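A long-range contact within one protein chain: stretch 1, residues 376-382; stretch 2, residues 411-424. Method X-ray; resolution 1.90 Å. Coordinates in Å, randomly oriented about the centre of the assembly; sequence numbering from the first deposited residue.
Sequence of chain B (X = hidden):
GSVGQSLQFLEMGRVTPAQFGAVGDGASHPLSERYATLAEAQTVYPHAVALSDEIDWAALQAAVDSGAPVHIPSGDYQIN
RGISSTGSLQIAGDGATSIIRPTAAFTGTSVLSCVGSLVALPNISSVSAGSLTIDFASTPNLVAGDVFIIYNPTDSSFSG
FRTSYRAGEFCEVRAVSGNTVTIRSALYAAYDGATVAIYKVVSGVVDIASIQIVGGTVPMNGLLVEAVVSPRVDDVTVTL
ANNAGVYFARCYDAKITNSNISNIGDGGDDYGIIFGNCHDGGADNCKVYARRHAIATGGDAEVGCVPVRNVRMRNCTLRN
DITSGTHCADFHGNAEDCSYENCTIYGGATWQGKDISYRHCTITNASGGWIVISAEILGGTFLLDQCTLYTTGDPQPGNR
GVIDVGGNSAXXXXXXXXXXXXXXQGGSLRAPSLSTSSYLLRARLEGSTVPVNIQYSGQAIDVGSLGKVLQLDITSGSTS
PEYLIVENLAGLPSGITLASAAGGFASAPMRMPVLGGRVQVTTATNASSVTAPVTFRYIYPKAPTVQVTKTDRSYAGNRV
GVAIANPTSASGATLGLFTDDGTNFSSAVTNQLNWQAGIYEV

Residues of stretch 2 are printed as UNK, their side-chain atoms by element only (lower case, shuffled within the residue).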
# COMPACT_ATOMS: atom_id res chain seq x y z
N GLU B 376 8.46 21.94 12.68
CA GLU B 376 7.16 22.60 12.67
C GLU B 376 6.05 21.62 13.03
O GLU B 376 4.99 21.56 12.37
CB GLU B 376 6.91 23.28 11.29
CG GLU B 376 8.03 24.25 10.88
CD GLU B 376 7.72 25.10 9.63
OE1 GLU B 376 6.89 24.68 8.78
OE2 GLU B 376 8.36 26.17 9.46
N ILE B 377 6.30 20.85 14.09
CA ILE B 377 5.34 19.86 14.57
C ILE B 377 4.25 20.56 15.39
O ILE B 377 4.51 21.05 16.49
CB ILE B 377 6.04 18.74 15.40
CG1 ILE B 377 7.00 17.93 14.50
CG2 ILE B 377 5.00 17.82 16.06
CD1 ILE B 377 6.29 17.13 13.37
N LEU B 378 3.04 20.61 14.85
CA LEU B 378 1.91 21.17 15.59
C LEU B 378 1.45 20.17 16.67
O LEU B 378 1.10 20.54 17.80
CB LEU B 378 0.73 21.49 14.64
CG LEU B 378 -0.48 22.15 15.30
CD1 LEU B 378 -0.15 23.58 15.74
CD2 LEU B 378 -1.72 22.16 14.37
N GLY B 379 1.49 18.90 16.30
CA GLY B 379 0.94 17.84 17.13
C GLY B 379 0.18 16.83 16.30
O GLY B 379 0.07 16.94 15.07
N GLY B 380 -0.32 15.80 16.97
CA GLY B 380 -1.02 14.73 16.28
C GLY B 380 -0.13 13.51 16.07
O GLY B 380 0.78 13.25 16.84
N THR B 381 -0.39 12.76 15.01
CA THR B 381 0.25 11.46 14.87
C THR B 381 1.13 11.45 13.64
O THR B 381 0.72 11.89 12.56
CB THR B 381 -0.84 10.37 14.77
OG1 THR B 381 -1.59 10.36 16.00
CG2 THR B 381 -0.26 8.98 14.52
N PHE B 382 2.34 10.92 13.79
CA PHE B 382 3.29 10.90 12.68
C PHE B 382 3.80 9.48 12.54
O PHE B 382 4.32 8.89 13.51
CB PHE B 382 4.42 11.90 12.96
CG PHE B 382 3.91 13.28 13.19
CD1 PHE B 382 3.49 13.69 14.47
CD2 PHE B 382 3.77 14.17 12.13
CE1 PHE B 382 2.97 14.99 14.68
CE2 PHE B 382 3.25 15.47 12.34
CZ PHE B 382 2.87 15.87 13.61
N UNK B 411 11.86 22.08 17.05
CA UNK B 411 10.77 21.37 16.41
C UNK B 411 9.60 21.14 17.36
O UNK B 411 8.43 21.22 16.97
c UNK B 411 10.15 19.10 15.38
c UNK B 411 12.36 20.20 14.84
c UNK B 411 11.30 19.99 15.91
N UNK B 412 9.94 20.82 18.60
CA UNK B 412 8.96 20.60 19.66
C UNK B 412 9.07 21.81 20.61
O UNK B 412 9.92 21.87 21.50
c UNK B 412 7.74 17.77 18.96
c UNK B 412 9.61 16.67 20.31
c UNK B 412 9.14 17.96 19.54
c UNK B 412 9.25 19.26 20.38
N UNK B 413 8.23 22.82 20.35
CA UNK B 413 8.43 24.13 20.97
C UNK B 413 7.11 24.62 21.53
O UNK B 413 6.13 23.88 21.52
o UNK B 413 7.86 25.38 18.98
c UNK B 413 10.15 24.61 19.16
c UNK B 413 8.92 25.15 19.92
N UNK B 414 7.05 25.89 21.93
CA UNK B 414 5.79 26.44 22.39
C UNK B 414 4.72 26.45 21.29
O UNK B 414 3.53 26.63 21.56
o UNK B 414 6.43 28.76 21.95
c UNK B 414 5.95 27.88 22.97
c UNK B 414 6.94 27.88 24.13
N UNK B 415 5.14 26.25 20.04
CA UNK B 415 4.18 26.17 18.93
C UNK B 415 3.62 24.75 18.70
O UNK B 415 2.70 24.54 17.91
n UNK B 415 6.21 28.70 17.29
o UNK B 415 4.08 28.95 18.05
c UNK B 415 5.01 28.22 17.68
c UNK B 415 4.82 26.72 17.64
N UNK B 416 4.18 23.77 19.41
CA UNK B 416 3.65 22.39 19.40
C UNK B 416 2.57 22.32 20.46
O UNK B 416 2.88 22.20 21.66
c UNK B 416 4.75 21.38 19.77
c UNK B 416 4.22 19.93 19.66
o UNK B 416 5.87 21.55 18.87
N UNK B 417 1.32 22.44 20.04
CA UNK B 417 0.26 22.69 21.02
C UNK B 417 -0.64 21.49 21.26
O UNK B 417 -1.53 21.56 22.11
c UNK B 417 -0.62 23.88 20.58
c UNK B 417 0.22 25.13 20.41
o UNK B 417 -1.20 23.57 19.31
N UNK B 418 -0.44 20.39 20.53
CA UNK B 418 -1.25 19.20 20.68
C UNK B 418 -0.37 17.98 20.99
O UNK B 418 0.78 17.93 20.56
c UNK B 418 -3.78 19.98 17.76
c UNK B 418 -2.10 18.98 19.42
c UNK B 418 -3.06 20.15 19.11
n UNK B 418 -4.16 21.10 17.14
o UNK B 418 -4.00 18.86 17.28
N UNK B 419 -0.89 17.00 21.73
CA UNK B 419 -0.11 15.80 22.04
C UNK B 419 0.44 15.18 20.75
O UNK B 419 -0.27 15.18 19.73
c UNK B 419 -1.15 14.87 22.67
c UNK B 419 -2.13 15.79 23.32
c UNK B 419 -2.23 16.96 22.36
N UNK B 420 1.69 14.68 20.79
CA UNK B 420 2.35 14.09 19.62
C UNK B 420 2.50 12.59 19.78
O UNK B 420 2.91 12.14 20.83
c UNK B 420 3.76 14.66 19.46
s UNK B 420 3.81 16.43 19.19
N UNK B 421 2.20 11.84 18.72
CA UNK B 421 2.47 10.39 18.72
C UNK B 421 3.40 10.08 17.55
O UNK B 421 3.05 10.34 16.41
n UNK B 421 -1.06 10.40 18.98
c UNK B 421 0.10 10.06 19.50
c UNK B 421 1.16 9.63 18.54
o UNK B 421 0.34 10.11 20.70
N UNK B 422 4.59 9.58 17.83
CA UNK B 422 5.50 9.21 16.76
C UNK B 422 5.53 7.70 16.67
O UNK B 422 5.92 7.02 17.64
c UNK B 422 6.87 14.04 16.78
c UNK B 422 6.91 13.28 15.64
c UNK B 422 6.85 12.06 18.11
c UNK B 422 6.93 11.28 16.96
c UNK B 422 6.90 9.79 17.03
c UNK B 422 6.86 13.44 18.01
c UNK B 422 6.94 11.91 15.72
N UNK B 423 5.11 7.17 15.53
CA UNK B 423 4.91 5.73 15.37
C UNK B 423 5.79 5.17 14.29
O UNK B 423 5.72 5.65 13.14
c UNK B 423 2.37 6.15 15.76
c UNK B 423 2.47 5.85 17.26
c UNK B 423 3.45 5.42 14.96
c UNK B 423 0.97 5.85 15.24
N UNK B 424 6.56 4.13 14.61
CA UNK B 424 7.35 3.44 13.61
C UNK B 424 6.87 2.01 13.67
O UNK B 424 7.02 1.33 14.69
c UNK B 424 9.41 4.94 13.71
c UNK B 424 8.87 3.51 13.87
c UNK B 424 9.15 5.83 14.91
c UNK B 424 9.63 2.59 12.91

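Position 411 carries three side-chain carbons, one bonded to the other two. One branch carbon lies 3.5 Å from CG1 of Ile377, an apolar contact; a beta-branched, all-carbon group of this size is Val411. Position 412 has four carbons, forked at the second. Its CA-to-CB bond points away, yet a terminal carbon returns to 4.0 Å from Ile377 CG2: Leu412.

Position 413 has one carbon carrying an oxygen and a carbon and makes no contact with stretch 1; the branching defines Thr413. Position 414 shows the same pattern, exposed and beyond reach: Thr414. At 415 there are two carbons, the second bearing one oxygen and one nitrogen. Its CA-to-CB bond points sideways, and its backbone O lies 3.7 Å from Leu378 CD1. This amide is Asn415.

Position 416 again has a carbon bearing an oxygen and a carbon. The oxygen lies 2.8 Å from Ile377 O, and the residue is Thr416, with OG1 as donor. The same OG1 accepts from Thr413 N at 3.1 Å, and the backbone bond from Thr416 N to Thr413 O (2.9 Å) closes a type I turn, so one hydroxyl ties the turn to stretch 1. Position 417 repeats the oxygen-and-carbon branching, its oxygen 3.7 Å from Leu378 CD1: Thr417. Thr417 N makes a weak hydrogen bond to Leu378 O (2.9 Å, 128°).

Position 418 has three carbons, the third carrying oxygen and nitrogen, with the nitrogen 3.8 Å from Leu378 CD2. This is Gln418; its N also donates to Leu378 O (3.1 Å, 153°). Position 419 has three carbons closing a ring onto its own backbone N. Its CA-to-CB bond points away, but its backbone O accepts from Gly380 N at 2.8 Å: Pro419.

Position 420 has one carbon, then sulfur, the sulfur 3.6 Å from Ile377 CG2: Cys420. At 421, two carbons end in oxygen and nitrogen, the nitrogen 3.0 Å from Thr381 OG1: Asn421, with ND2 donating almost linearly (176°).

Position 422 has one carbon and a six-carbon ring, one ring carbon 3.6 Å from Phe382 CD1: Phe422, the contact atom being CE1. The ring planes are inclined by only 21° but slid apart, with centroids 5.3 Å apart and little overlap. Position 423 has four carbons forked at the second, one tip 3.4 Å from Thr381 CG2: Leu423. Position 424 has four carbons forked at the first, one arm two carbons long; it touches nothing in stretch 1 and is Ile424.

The contact works as a parallel strand pairing extended by a turn. Asn421 N to Gly380 O (2.7 Å), Phe382 N to Asn421 O (2.8 Å) and Leu423 N to Phe382 O (2.8 Å) continue the ladder begun at Pro419. Thr381 and Asn421 share one sheet face; Phe382, Cys420 and Phe422 share the other. At Gly379, an ideal CB would lie 2.5 Å from Gln418 CB, a clash that glycine avoids.

Stretch 2 (411-424) VLTTNTTQPCNFLI
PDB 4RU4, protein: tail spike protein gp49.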